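Local coordinates for protein 3-HSA hydroxylase, oxygenase (Rhodococcus sp., PDB 2RFQ) that hydroxylates the phenolic ring of the cholesterol-derived secosteroid 3-HSA to the catechol 3,4-DHSA, using reduced FMN and molecular oxygen, at residues A[28-33]-A[80-85]; A[86-91]-A[141-146]; A[250-255]-A[335-340]; A[255-260]-A[281-286]. All coordinates share one frame; numbering follows the deposited sequence. Where two conformers were deposited one is given.

The four contacts form two pairs. Contacts 1 and 2 follow each other along helix 80-96, their centres about 12 Å apart; Trp84 of contact 1 reaches Ser143 of contact 2, both probably FMN-binding, as in relatives, and Val85 packs on Gly144. Contacts 3 and 4 both use helix 233-266, share Ala255 and have centres about 7 Å apart; Leu340 touches His256, and Tyr253 touches Ile283. This second pair belongs to the C-terminal helical bundle and borders a pocket holding 3-pyridinium-1-ylpropane-1-sulfonate (1PS): the Leu340 side chain is about 7 Å from the ligand, whereas His259 touches it. The two pairs do not touch; the centres of contacts 2 and 4 are about 30 Å apart.

Contact 1. Residues A[28-33]-A[80-85]; sequences QETEDL and GSTGWV
Thr30 meets Ser81 and Thr82 without any flat group between them; the Gln28 amide and the carboxylates of Glu31 and Asp32 lie on helix 27-33, off to the side of the touch. There the Gln28 amide bonds edge-on to its neighbour one turn later: NE2 gives a hydrogen to Asp32 OD1 at 2.8 Å, the acceptor lying almost in the amide plane. Seen from Asp32, the donor comes from above the carboxylate, 46° out of its plane. Gln28 OE1 accepts from Arg357, which together with Arg360 also pairs with the carboxylate of Glu31. Between the helices themselves the touch is slight and apolar. Thr30 sends its methyl CG2 across, 4.3 Å from Ser81 CB. The same methyl is 4.5 Å from Thr82 OG1, a loose approach with no hydrogen bond. With CG2 anti to the backbone N, the hydroxyl OG1 (chi1 -64°) turns back to bond Arg26 O in the preceding turn, and the methyl is left to face helix 80-96. At their nearest, Thr30 CA and Ser81 CA are 7.8 Å apart. Both helices belong to the N-terminal helical domain of the acyl-CoA dehydrogenase fold, and helix 80-96 carries Trp84, probably an FMN-binding residue as in relatives. Ile36 and Pro37 pack on Thr30, Leu44 of helix 38-47 lies on Thr82, and Thr190 of a loop touches Ser81.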
loop_
_atom_site.group_PDB
_atom_site.type_symbol
_atom_site.label_atom_id
_atom_site.label_comp_id
_atom_site.label_asym_id
_atom_site.label_seq_id
_atom_site.Cartn_x
_atom_site.Cartn_y
_atom_site.Cartn_z
ATOM N N GLN A 28 -2.117 31.868 -5.807
ATOM C CA GLN A 28 -3.353 32.040 -5.008
ATOM C C GLN A 28 -4.355 32.887 -5.758
ATOM O O GLN A 28 -5.540 32.590 -5.779
ATOM C CB GLN A 28 -3.145 32.604 -3.581
ATOM C CG GLN A 28 -4.468 32.506 -2.749
ATOM C CD GLN A 28 -5.036 31.052 -2.646
ATOM O OE1 GLN A 28 -4.304 30.121 -2.382
ATOM N NE2 GLN A 28 -6.340 30.893 -2.831
ATOM N N GLU A 29 -3.875 33.959 -6.390
ATOM C CA GLU A 29 -4.768 34.803 -7.158
ATOM C C GLU A 29 -5.462 34.007 -8.274
ATOM O O GLU A 29 -6.669 34.156 -8.521
ATOM C CB GLU A 29 -4.014 36.005 -7.743
ATOM C CG GLU A 29 -4.946 37.004 -8.418
ATOM C CD GLU A 29 -4.303 38.363 -8.659
ATOM O OE1 GLU A 29 -3.575 38.839 -7.764
ATOM O OE2 GLU A 29 -4.606 38.968 -9.704
ATOM N N THR A 30 -4.690 33.164 -8.951
ATOM C CA THR A 30 -5.225 32.327 -10.012
ATOM C C THR A 30 -6.340 31.429 -9.466
ATOM O O THR A 30 -7.395 31.301 -10.079
ATOM C CB THR A 30 -4.086 31.492 -10.621
ATOM O OG1 THR A 30 -3.165 32.410 -11.228
ATOM C CG2 THR A 30 -4.624 30.495 -11.676
ATOM N N GLU A 31 -6.123 30.820 -8.303
ATOM C CA GLU A 31 -7.194 30.040 -7.676
ATOM C C GLU A 31 -8.417 30.907 -7.360
ATOM O O GLU A 31 -9.542 30.550 -7.678
ATOM C CB GLU A 31 -6.719 29.468 -6.352
ATOM C CG GLU A 31 -5.985 28.189 -6.410
ATOM C CD GLU A 31 -6.161 27.480 -5.072
ATOM O OE1 GLU A 31 -5.438 27.843 -4.135
ATOM O OE2 GLU A 31 -7.046 26.610 -4.955
ATOM N N ASP A 32 -8.173 32.040 -6.701
ATOM C CA ASP A 32 -9.263 32.914 -6.244
ATOM C C ASP A 32 -10.127 33.433 -7.374
ATOM O O ASP A 32 -11.358 33.566 -7.243
ATOM C CB ASP A 32 -8.670 34.088 -5.452
ATOM C CG ASP A 32 -8.115 33.671 -4.092
ATOM O OD1 ASP A 32 -8.447 32.567 -3.589
ATOM O OD2 ASP A 32 -7.331 34.448 -3.518
ATOM N N LEU A 33 -9.495 33.759 -8.505
ATOM C CA LEU A 33 -10.234 34.267 -9.669
ATOM C C LEU A 33 -10.805 33.148 -10.548
ATOM O O LEU A 33 -11.555 33.413 -11.482
ATOM C CB LEU A 33 -9.329 35.162 -10.506
ATOM C CG LEU A 33 -8.796 36.372 -9.772
ATOM C CD1 LEU A 33 -7.735 37.060 -10.636
ATOM C CD2 LEU A 33 -9.985 37.298 -9.510
ATOM N N GLY A 80 -0.240 24.632 -10.605
ATOM C CA GLY A 80 -0.913 23.451 -11.134
ATOM C C GLY A 80 -1.940 23.796 -12.197
ATOM O O GLY A 80 -2.004 23.151 -13.259
ATOM N N SER A 81 -2.785 24.784 -11.906
ATOM C CA SER A 81 -3.784 25.213 -12.891
ATOM C C SER A 81 -3.168 25.747 -14.183
ATOM O O SER A 81 -3.635 25.413 -15.288
ATOM C CB SER A 81 -4.758 26.252 -12.304
ATOM O OG SER A 81 -5.597 25.680 -11.301
ATOM N N THR A 82 -2.140 26.584 -14.062
ATOM C CA THR A 82 -1.493 27.120 -15.261
ATOM C C THR A 82 -0.865 25.984 -16.070
ATOM O O THR A 82 -0.991 25.952 -17.300
ATOM C CB THR A 82 -0.453 28.193 -14.900
ATOM O OG1 THR A 82 -1.116 29.236 -14.167
ATOM C CG2 THR A 82 0.117 28.828 -16.172
ATOM N N GLY A 83 -0.249 25.028 -15.376
ATOM C CA GLY A 83 0.360 23.870 -16.050
ATOM C C GLY A 83 -0.671 23.017 -16.771
ATOM O O GLY A 83 -0.447 22.577 -17.911
ATOM N N TRP A 84 -1.808 22.809 -16.108
ATOM C CA TRP A 84 -2.905 22.035 -16.690
ATOM C C TRP A 84 -3.429 22.690 -17.959
ATOM O O TRP A 84 -3.549 22.034 -19.010
ATOM C CB TRP A 84 -4.024 21.927 -15.671
ATOM C CG TRP A 84 -5.205 21.067 -16.063
ATOM C CD1 TRP A 84 -6.385 21.495 -16.599
ATOM C CD2 TRP A 84 -5.320 19.629 -15.925
ATOM N NE1 TRP A 84 -7.240 20.417 -16.781
ATOM C CE2 TRP A 84 -6.606 19.269 -16.371
ATOM C CE3 TRP A 84 -4.457 18.621 -15.444
ATOM C CZ2 TRP A 84 -7.049 17.928 -16.375
ATOM C CZ3 TRP A 84 -4.884 17.299 -15.442
ATOM C CH2 TRP A 84 -6.172 16.965 -15.903
ATOM N N VAL A 85 -3.741 23.971 -17.859
ATOM C CA VAL A 85 -4.237 24.721 -19.034
ATOM C C VAL A 85 -3.192 24.754 -20.150
ATOM O O VAL A 85 -3.528 24.563 -21.330
ATOM C CB VAL A 85 -4.645 26.141 -18.612
ATOM C CG1 VAL A 85 -4.920 27.043 -19.820
ATOM C CG2 VAL A 85 -5.873 26.063 -17.700
#

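Contact 2. Residues A[86-91]-A[141-146]; sequences SSIIGV and WSSGCD
Across this contact Ile89 packs on bare peptide: its CD1 methyl, in the conformer described, lies 3.6 Å from Gly144 O, and its CG1 is 4.1 Å from Ser143 O. CG1 is anti to the carbonyl carbon (chi1 -60°), which puts CD1 over the turn. The second deposited conformer of Ile89 leaves that exact fit somewhat open. The peptide belongs to a type II beta turn from Ser142 to Cys145, closed by Cys145 N on Ser142 O at 3.1 Å. Gly144 takes the third position with a positive phi of 65°, a conformation that favours glycine; a CB here would run into Ile89 CD1, so the close approach depends on the missing side chain. Just ahead, Ser142 is the centre of an inverse gamma turn with a weak Ser143 N to Trp141 O bond, so the chain bends twice as it leaves strand 132-142. The preceding helix residue, Ile88, brings CD1 to 4.2 Å from Ser143 OG, simply in van der Waals range. Ser143 OG finds its polar partners outside the two segments, in a hydrogen bond with Ser192 OG and a weak one from Trp84 NE1 of the same helix as Ile88. Outside the two segments, Ile88 touches Thr240 and Ile241 of helix 233-266, while Ile89 reaches Met41 and Phe50. The arrangement belongs to the acyl-CoA dehydrogenase fold, where an N-terminal helix meets the beta domain; Trp141, Ser142 and Ser143 probably bind FMN, as in relatives, which makes this turn likely to be part of the flavin site.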
loop_
_atom_site.group_PDB
_atom_site.type_symbol
_atom_site.label_atom_id
_atom_site.label_comp_id
_atom_site.label_asym_id
_atom_site.label_seq_id
_atom_site.Cartn_x
_atom_site.Cartn_y
_atom_site.Cartn_z
ATOM N N SER A 86 -1.933 24.978 -19.781
ATOM C CA SER A 86 -0.861 25.091 -20.770
ATOM C C SER A 86 -0.745 23.791 -21.561
ATOM O O SER A 86 -0.633 23.787 -22.785
ATOM C CB SER A 86 0.475 25.416 -20.086
ATOM O OG SER A 86 0.454 26.759 -19.571
ATOM N N SER A 87 -0.798 22.680 -20.850
ATOM C CA SER A 87 -0.662 21.387 -21.506
ATOM C C SER A 87 -1.776 21.138 -22.517
ATOM O O SER A 87 -1.518 20.787 -23.678
ATOM C CB SER A 87 -0.692 20.294 -20.458
ATOM O OG SER A 87 -0.322 19.048 -21.048
ATOM N N ILE A 88 -3.024 21.350 -22.084
ATOM C CA ILE A 88 -4.173 21.015 -22.935
ATOM C C ILE A 88 -4.271 21.984 -24.124
ATOM O O ILE A 88 -4.397 21.552 -25.292
ATOM C CB ILE A 88 -5.462 20.919 -22.103
ATOM C CG1 ILE A 88 -5.312 19.765 -21.106
ATOM C CG2 ILE A 88 -6.637 20.583 -22.996
ATOM C CD1 ILE A 88 -6.022 19.947 -19.742
ATOM N N ILE A 89 -4.182 23.280 -23.853
ATOM C CA ILE A 89 -4.237 24.249 -24.950
ATOM C C ILE A 89 -3.048 24.048 -25.907
ATOM O O ILE A 89 -3.206 24.133 -27.118
ATOM C CB ILE A 89 -4.350 25.711 -24.442
ATOM C CG1 ILE A 89 -5.633 25.881 -23.605
ATOM C CG2 ILE A 89 -4.352 26.683 -25.609
ATOM C CD1 ILE A 89 -6.086 27.315 -23.414
ATOM N N GLY A 90 -1.878 23.740 -25.356
ATOM C CA GLY A 90 -0.703 23.515 -26.189
ATOM C C GLY A 90 -0.894 22.315 -27.112
ATOM O O GLY A 90 -0.484 22.344 -28.271
ATOM N N VAL A 91 -1.511 21.248 -26.601
ATOM C CA VAL A 91 -1.660 20.038 -27.413
ATOM C C VAL A 91 -2.679 20.237 -28.541
ATOM O O VAL A 91 -2.644 19.537 -29.551
ATOM C CB VAL A 91 -1.969 18.787 -26.562
ATOM C CG1 VAL A 91 -3.483 18.566 -26.427
ATOM C CG2 VAL A 91 -1.304 17.555 -27.202
ATOM N N TRP A 141 -16.025 21.211 -18.821
ATOM C CA TRP A 141 -14.622 20.949 -18.532
ATOM C C TRP A 141 -13.664 21.430 -19.634
ATOM O O TRP A 141 -12.641 20.771 -19.896
ATOM C CB TRP A 141 -14.371 19.454 -18.189
ATOM C CG TRP A 141 -15.316 18.854 -17.151
ATOM C CD1 TRP A 141 -16.609 18.465 -17.363
ATOM C CD2 TRP A 141 -15.031 18.543 -15.779
ATOM N NE1 TRP A 141 -17.155 17.951 -16.205
ATOM C CE2 TRP A 141 -16.205 17.992 -15.218
ATOM C CE3 TRP A 141 -13.892 18.667 -14.971
ATOM C CZ2 TRP A 141 -16.279 17.567 -13.877
ATOM C CZ3 TRP A 141 -13.957 18.243 -13.647
ATOM C CH2 TRP A 141 -15.152 17.701 -13.108
ATOM N N SER A 142 -13.963 22.576 -20.261
ATOM C CA SER A 142 -13.068 23.105 -21.305
ATOM C C SER A 142 -12.037 24.007 -20.635
ATOM O O SER A 142 -12.213 25.206 -20.521
ATOM C CB SER A 142 -13.853 23.850 -22.404
ATOM O OG SER A 142 -12.982 24.123 -23.506
ATOM N N SER A 143 -10.955 23.386 -20.181
ATOM C CA SER A 143 -9.908 24.107 -19.467
ATOM C C SER A 143 -9.351 25.254 -20.281
ATOM O O SER A 143 -8.978 25.085 -21.454
ATOM C CB SER A 143 -8.760 23.167 -19.087
ATOM O OG SER A 143 -9.249 22.127 -18.253
ATOM N N GLY A 144 -9.268 26.423 -19.638
ATOM C CA GLY A 144 -8.728 27.621 -20.294
ATOM C C GLY A 144 -9.557 28.144 -21.469
ATOM O O GLY A 144 -9.047 28.912 -22.280
ATOM N N CYS A 145 -10.841 27.781 -21.537
ATOM C CA CYS A 145 -11.656 28.170 -22.692
ATOM C C CYS A 145 -11.744 29.701 -22.913
ATOM O O CYS A 145 -11.880 30.144 -24.050
ATOM C CB CYS A 145 -13.047 27.524 -22.640
ATOM S SG CYS A 145 -13.991 27.894 -21.153
ATOM N N ASP A 146 -11.652 30.499 -21.850
ATOM C CA ASP A 146 -11.704 31.959 -22.022
ATOM C C ASP A 146 -10.510 32.481 -22.827
ATOM O O ASP A 146 -10.572 33.557 -23.441
ATOM C CB ASP A 146 -11.764 32.672 -20.672
ATOM C CG ASP A 146 -12.093 34.151 -20.806
ATOM O OD1 ASP A 146 -13.057 34.504 -21.520
ATOM O OD2 ASP A 146 -11.376 34.957 -20.196
#

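Contact 3. Residues A[250-255]-A[335-340]; sequences YGAYDA and SSIDKL
Ala252 and Tyr253 are the two residues of 250-255 that meet 335-340, on helix 316-344, within the C-terminal helical bundle of the acyl-CoA dehydrogenase fold. The helix segments run nearly parallel, 22° apart in direction, with axes approaching to 9.5 Å. Ala252 comes first. Its small CB points at the partner helix and sits 4.0 Å from Ile337 CG1; the Ala252 and Ile337 CA atoms are 6.4 Å apart, closer than any other pair here. Leu355 and Phe358 of helix 354-365 also pack on this methyl, so it is enclosed by two other helices. Tyr253 follows, and it is its base rather than its ring face that does the touching. CG lies anti to the backbone N (chi1 -179°), which carries the ring out past Leu340 and on toward another subunit. There Tyr253 OH is hydrogen-bonded to Glu384 and Tyr380 of the third subunit, so one residue serves the bundle with its root and the tetramer with its hydroxyl. Leu340 crosses the tyrosine obliquely with a single branch, meeting the ring at its edge: its CD1 is near the ring plane, 4.0 Å from Tyr253 CD1 and equally far from Tyr253 CB. The same methyl presses deeper, onto the helix backbone itself, with Leu340 CD1 3.8 Å from Tyr253 N and 3.5 Å from Tyr253 CA.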
loop_
_atom_site.group_PDB
_atom_site.type_symbol
_atom_site.label_atom_id
_atom_site.label_comp_id
_atom_site.label_asym_id
_atom_site.label_seq_id
_atom_site.Cartn_x
_atom_site.Cartn_y
_atom_site.Cartn_z
ATOM N N TYR A 250 6.488 17.480 -8.702
ATOM C CA TYR A 250 7.815 18.114 -8.581
ATOM C C TYR A 250 7.727 19.398 -7.748
ATOM O O TYR A 250 8.562 19.652 -6.846
ATOM C CB TYR A 250 8.425 18.426 -9.948
ATOM C CG TYR A 250 9.132 17.250 -10.595
ATOM C CD1 TYR A 250 8.435 16.370 -11.404
ATOM C CD2 TYR A 250 10.480 17.001 -10.352
ATOM C CE1 TYR A 250 9.078 15.291 -12.033
ATOM C CE2 TYR A 250 11.140 15.908 -10.954
ATOM C CZ TYR A 250 10.404 15.053 -11.787
ATOM O OH TYR A 250 11.016 13.975 -12.392
ATOM N N GLY A 251 6.698 20.196 -8.025
ATOM C CA GLY A 251 6.515 21.482 -7.337
ATOM C C GLY A 251 6.239 21.262 -5.863
ATOM O O GLY A 251 6.809 21.957 -5.007
ATOM N N ALA A 252 5.369 20.293 -5.579
ATOM C CA ALA A 252 5.021 19.948 -4.199
ATOM C C ALA A 252 6.270 19.474 -3.458
ATOM O O ALA A 252 6.515 19.856 -2.295
ATOM C CB ALA A 252 3.956 18.871 -4.178
ATOM N N TYR A 253 7.041 18.613 -4.117
ATOM C CA TYR A 253 8.290 18.100 -3.518
ATOM C C TYR A 253 9.264 19.241 -3.171
ATOM O O TYR A 253 9.762 19.342 -2.036
ATOM C CB TYR A 253 8.937 17.109 -4.489
ATOM C CG TYR A 253 10.203 16.549 -3.904
ATOM C CD1 TYR A 253 10.158 15.488 -2.998
ATOM C CD2 TYR A 253 11.443 17.121 -4.211
ATOM C CE1 TYR A 253 11.342 14.997 -2.423
ATOM C CE2 TYR A 253 12.649 16.618 -3.644
ATOM C CZ TYR A 253 12.568 15.568 -2.747
ATOM O OH TYR A 253 13.737 15.074 -2.191
ATOM N N ASP A 254 9.504 20.120 -4.133
ATOM C CA ASP A 254 10.457 21.213 -3.923
ATOM C C ASP A 254 9.964 22.141 -2.818
ATOM O O ASP A 254 10.768 22.572 -1.980
ATOM C CB ASP A 254 10.652 21.985 -5.224
ATOM C CG ASP A 254 11.467 21.216 -6.251
ATOM O OD1 ASP A 254 12.176 20.219 -5.914
ATOM O OD2 ASP A 254 11.400 21.627 -7.435
ATOM N N ALA A 255 8.660 22.437 -2.796
ATOM C CA ALA A 255 8.093 23.352 -1.784
ATOM C C ALA A 255 8.283 22.713 -0.407
ATOM O O ALA A 255 8.757 23.364 0.538
ATOM C CB ALA A 255 6.586 23.633 -2.059
ATOM N N SER A 335 0.216 9.788 -5.178
ATOM C CA SER A 335 0.679 9.095 -3.962
ATOM C C SER A 335 1.827 9.842 -3.289
ATOM O O SER A 335 1.879 9.959 -2.060
ATOM C CB SER A 335 1.084 7.674 -4.319
ATOM O OG SER A 335 1.585 6.961 -3.197
ATOM N N SER A 336 2.741 10.367 -4.107
ATOM C CA SER A 336 3.896 11.099 -3.602
ATOM C C SER A 336 3.488 12.422 -2.965
ATOM O O SER A 336 3.972 12.765 -1.874
ATOM C CB SER A 336 4.876 11.302 -4.742
ATOM O OG SER A 336 5.303 10.003 -5.194
ATOM N N ILE A 337 2.585 13.156 -3.617
ATOM C CA ILE A 337 2.097 14.426 -3.032
ATOM C C ILE A 337 1.395 14.105 -1.702
ATOM O O ILE A 337 1.579 14.807 -0.681
ATOM C CB ILE A 337 1.128 15.163 -3.984
ATOM C CG1 ILE A 337 1.909 15.637 -5.211
ATOM C CG2 ILE A 337 0.495 16.378 -3.262
ATOM C CD1 ILE A 337 1.028 16.018 -6.353
ATOM N N ASP A 338 0.594 13.040 -1.704
ATOM C CA ASP A 338 -0.107 12.632 -0.485
ATOM C C ASP A 338 0.876 12.386 0.667
ATOM O O ASP A 338 0.636 12.857 1.807
ATOM C CB ASP A 338 -0.959 11.385 -0.736
ATOM C CG ASP A 338 -2.225 11.699 -1.521
ATOM O OD1 ASP A 338 -2.463 12.885 -1.825
ATOM O OD2 ASP A 338 -2.988 10.767 -1.839
ATOM N N LYS A 339 1.975 11.676 0.374
ATOM C CA LYS A 339 2.983 11.382 1.382
ATOM C C LYS A 339 3.542 12.683 1.942
ATOM O O LYS A 339 3.709 12.814 3.161
ATOM C CB LYS A 339 4.144 10.545 0.808
ATOM C CG LYS A 339 3.810 9.119 0.458
ATOM C CD LYS A 339 5.081 8.412 -0.079
ATOM C CE LYS A 339 4.826 6.943 -0.415
ATOM N NZ LYS A 339 3.684 6.732 -1.397
ATOM N N LEU A 340 3.833 13.638 1.053
ATOM C CA LEU A 340 4.478 14.895 1.481
ATOM C C LEU A 340 3.504 15.740 2.306
ATOM O O LEU A 340 3.877 16.295 3.366
ATOM C CB LEU A 340 4.995 15.706 0.288
ATOM C CG LEU A 340 6.026 14.953 -0.558
ATOM C CD1 LEU A 340 6.328 15.691 -1.871
ATOM C CD2 LEU A 340 7.288 14.764 0.245
#

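Contact 4. Residues A[255-260]-A[281-286]; sequences AHVEHQ and VRIAEA. With 1PS (3-pyridinium-1-ylpropane-1-sulfonate), chain E.
Val257 and Ile283 are the nearest CA pair between 255-260 and 281-286, 7.8 Å apart; the two helical segments run in roughly opposite directions and are bridged by side chains alone. Ile283 does the bridging. Its CG1 sits at the edge of the His256 ring, near the ring plane and 3.7 Å from His256 CD2, while its CD1 lies 3.8 Å from His256 NE2. The histidine's CG is anti to the backbone N (chi1 176°), which carries the ring to Ile283. Val257 CG2 also touches the isoleucine, 4.1 Å from Ile283 CG1. Gln260 CG lies over one face of the imidazole, toward the rim, and probably helps fix the rotation. On the second helix, Arg282 and Glu285 form a side-on salt bridge through two nearly straight bonds; Arg282 NE is 2.6 Å from Glu285 OE1, above the carboxylate plane. On the side of helix 233-266 facing the ligand, the C6 methylene of 1PS, next to its pyridinium nitrogen, lies over one face of His259, toward the rim, 3.6 Å from His259 CE1. Sulfonate atom O2 comes to 3.5 Å from His259 CB, and Leu355 N also holds the ligand by a hydrogen bond. An alanine at His259 would keep CB but would probably leave the C6 methylene without its flat support and the ligand's ring end freer to shift. Phe385 of the third subunit packs on Ile283, and Arg263, probably FMN-binding as in relatives, is hydrogen-bonded to Gln260 OE1: this is the C-terminal bundle of the acyl-CoA dehydrogenase fold, with a 1PS pocket on its flank.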
loop_
_atom_site.group_PDB
_atom_site.type_symbol
_atom_site.label_atom_id
_atom_site.label_comp_id
_atom_site.label_asym_id
_atom_site.label_seq_id
_atom_site.Cartn_x
_atom_site.Cartn_y
_atom_site.Cartn_z
ATOM N N ALA A 255 8.660 22.437 -2.796
ATOM C CA ALA A 255 8.093 23.352 -1.784
ATOM C C ALA A 255 8.283 22.713 -0.407
ATOM O O ALA A 255 8.757 23.364 0.538
ATOM C CB ALA A 255 6.586 23.633 -2.059
ATOM N N HIS A 256 7.965 21.424 -0.323
ATOM C CA HIS A 256 8.076 20.683 0.940
ATOM C C HIS A 256 9.504 20.617 1.433
ATOM O O HIS A 256 9.793 20.954 2.590
ATOM C CB HIS A 256 7.513 19.263 0.763
ATOM C CG HIS A 256 7.668 18.394 1.977
ATOM N ND1 HIS A 256 6.887 18.546 3.106
ATOM C CD2 HIS A 256 8.500 17.354 2.229
ATOM C CE1 HIS A 256 7.228 17.628 3.997
ATOM N NE2 HIS A 256 8.200 16.887 3.484
ATOM N N VAL A 257 10.423 20.224 0.556
ATOM C CA VAL A 257 11.836 20.126 0.974
ATOM C C VAL A 257 12.438 21.492 1.346
ATOM O O VAL A 257 13.201 21.584 2.314
ATOM C CB VAL A 257 12.687 19.361 -0.062
ATOM C CG1 VAL A 257 14.209 19.417 0.277
ATOM C CG2 VAL A 257 12.202 17.924 -0.159
ATOM N N GLU A 258 12.076 22.548 0.611
ATOM C CA GLU A 258 12.549 23.902 0.966
ATOM C C GLU A 258 12.070 24.305 2.351
ATOM O O GLU A 258 12.874 24.723 3.195
ATOM C CB GLU A 258 12.086 24.927 -0.062
ATOM C CG GLU A 258 12.428 26.380 0.323
ATOM C CD GLU A 258 12.015 27.340 -0.761
ATOM O OE1 GLU A 258 10.808 27.636 -0.871
ATOM O OE2 GLU A 258 12.903 27.782 -1.519
ATOM N N HIS A 259 10.778 24.127 2.611
ATOM C CA HIS A 259 10.219 24.513 3.901
ATOM C C HIS A 259 10.780 23.646 5.033
ATOM O O HIS A 259 11.230 24.168 6.062
ATOM C CB HIS A 259 8.703 24.440 3.878
ATOM C CG HIS A 259 8.077 24.881 5.157
ATOM N ND1 HIS A 259 7.898 26.212 5.470
ATOM C CD2 HIS A 259 7.624 24.175 6.223
ATOM C CE1 HIS A 259 7.334 26.306 6.662
ATOM N NE2 HIS A 259 7.166 25.087 7.145
ATOM N N GLN A 260 10.771 22.330 4.832
ATOM C CA GLN A 260 11.275 21.408 5.847
ATOM C C GLN A 260 12.771 21.565 6.084
ATOM O O GLN A 260 13.220 21.499 7.228
ATOM C CB GLN A 260 10.930 19.961 5.498
ATOM C CG GLN A 260 9.439 19.672 5.523
ATOM C CD GLN A 260 8.789 20.015 6.860
ATOM O OE1 GLN A 260 9.420 19.886 7.918
ATOM N NE2 GLN A 260 7.533 20.472 6.818
ATOM N N VAL A 281 12.349 9.399 5.260
ATOM C CA VAL A 281 11.904 8.284 4.406
ATOM C C VAL A 281 10.781 8.724 3.438
ATOM O O VAL A 281 10.763 8.358 2.257
ATOM C CB VAL A 281 11.444 7.081 5.263
ATOM C CG1 VAL A 281 10.659 6.068 4.407
ATOM C CG2 VAL A 281 12.671 6.466 5.940
ATOM N N ARG A 282 9.839 9.521 3.926
ATOM C CA ARG A 282 8.749 9.963 3.041
ATOM C C ARG A 282 9.303 10.779 1.888
ATOM O O ARG A 282 8.831 10.648 0.762
ATOM C CB ARG A 282 7.701 10.759 3.806
ATOM C CG ARG A 282 7.066 9.981 4.972
ATOM C CD ARG A 282 6.106 8.837 4.528
ATOM N NE ARG A 282 6.738 7.526 4.350
ATOM C CZ ARG A 282 7.042 6.676 5.333
ATOM N NH1 ARG A 282 7.583 5.494 5.039
ATOM N NH2 ARG A 282 6.835 7.005 6.607
ATOM N N ILE A 283 10.295 11.629 2.170
ATOM C CA ILE A 283 10.981 12.396 1.113
ATOM C C ILE A 283 11.677 11.482 0.093
ATOM O O ILE A 283 11.615 11.742 -1.125
ATOM C CB ILE A 283 11.938 13.444 1.748
ATOM C CG1 ILE A 283 11.119 14.703 2.079
ATOM C CG2 ILE A 283 13.128 13.798 0.843
ATOM C CD1 ILE A 283 11.771 15.545 3.207
ATOM N N ALA A 284 12.323 10.415 0.569
ATOM C CA ALA A 284 12.986 9.469 -0.323
ATOM C C ALA A 284 11.961 8.750 -1.192
ATOM O O ALA A 284 12.144 8.618 -2.405
ATOM C CB ALA A 284 13.819 8.465 0.471
ATOM N N GLU A 285 10.889 8.263 -0.570
ATOM C CA GLU A 285 9.842 7.560 -1.325
ATOM C C GLU A 285 9.227 8.454 -2.401
ATOM O O GLU A 285 9.115 8.055 -3.572
ATOM C CB GLU A 285 8.734 7.077 -0.390
ATOM C CG GLU A 285 9.208 6.011 0.599
ATOM C CD GLU A 285 8.141 5.730 1.640
ATOM O OE1 GLU A 285 7.351 6.656 1.948
ATOM O OE2 GLU A 285 8.087 4.585 2.124
ATOM N N ALA A 286 8.852 9.669 -2.002
ATOM C CA ALA A 286 8.188 10.596 -2.910
ATOM C C ALA A 286 9.082 10.986 -4.070
ATOM O O ALA A 286 8.660 10.904 -5.235
ATOM C CB ALA A 286 7.730 11.836 -2.154
HETATM N N1 1PS E . 3.537 27.339 5.607
HETATM C C1 1PS E . 2.443 27.459 6.398
HETATM C C2 1PS E . 1.972 28.717 6.780
HETATM C C3 1PS E . 4.206 28.428 5.175
HETATM C C4 1PS E . 3.781 29.713 5.532
HETATM C C5 1PS E . 2.649 29.855 6.340
HETATM C C6 1PS E . 4.026 26.004 5.216
HETATM C C7 1PS E . 3.082 25.318 4.227
HETATM C C8 1PS E . 3.685 24.016 3.698
HETATM S S1 1PS E . 4.583 24.250 2.296
HETATM O O1 1PS E . 5.293 22.961 2.081
HETATM O O2 1PS E . 5.588 25.334 2.457
HETATM O O3 1PS E . 3.655 24.649 1.192
#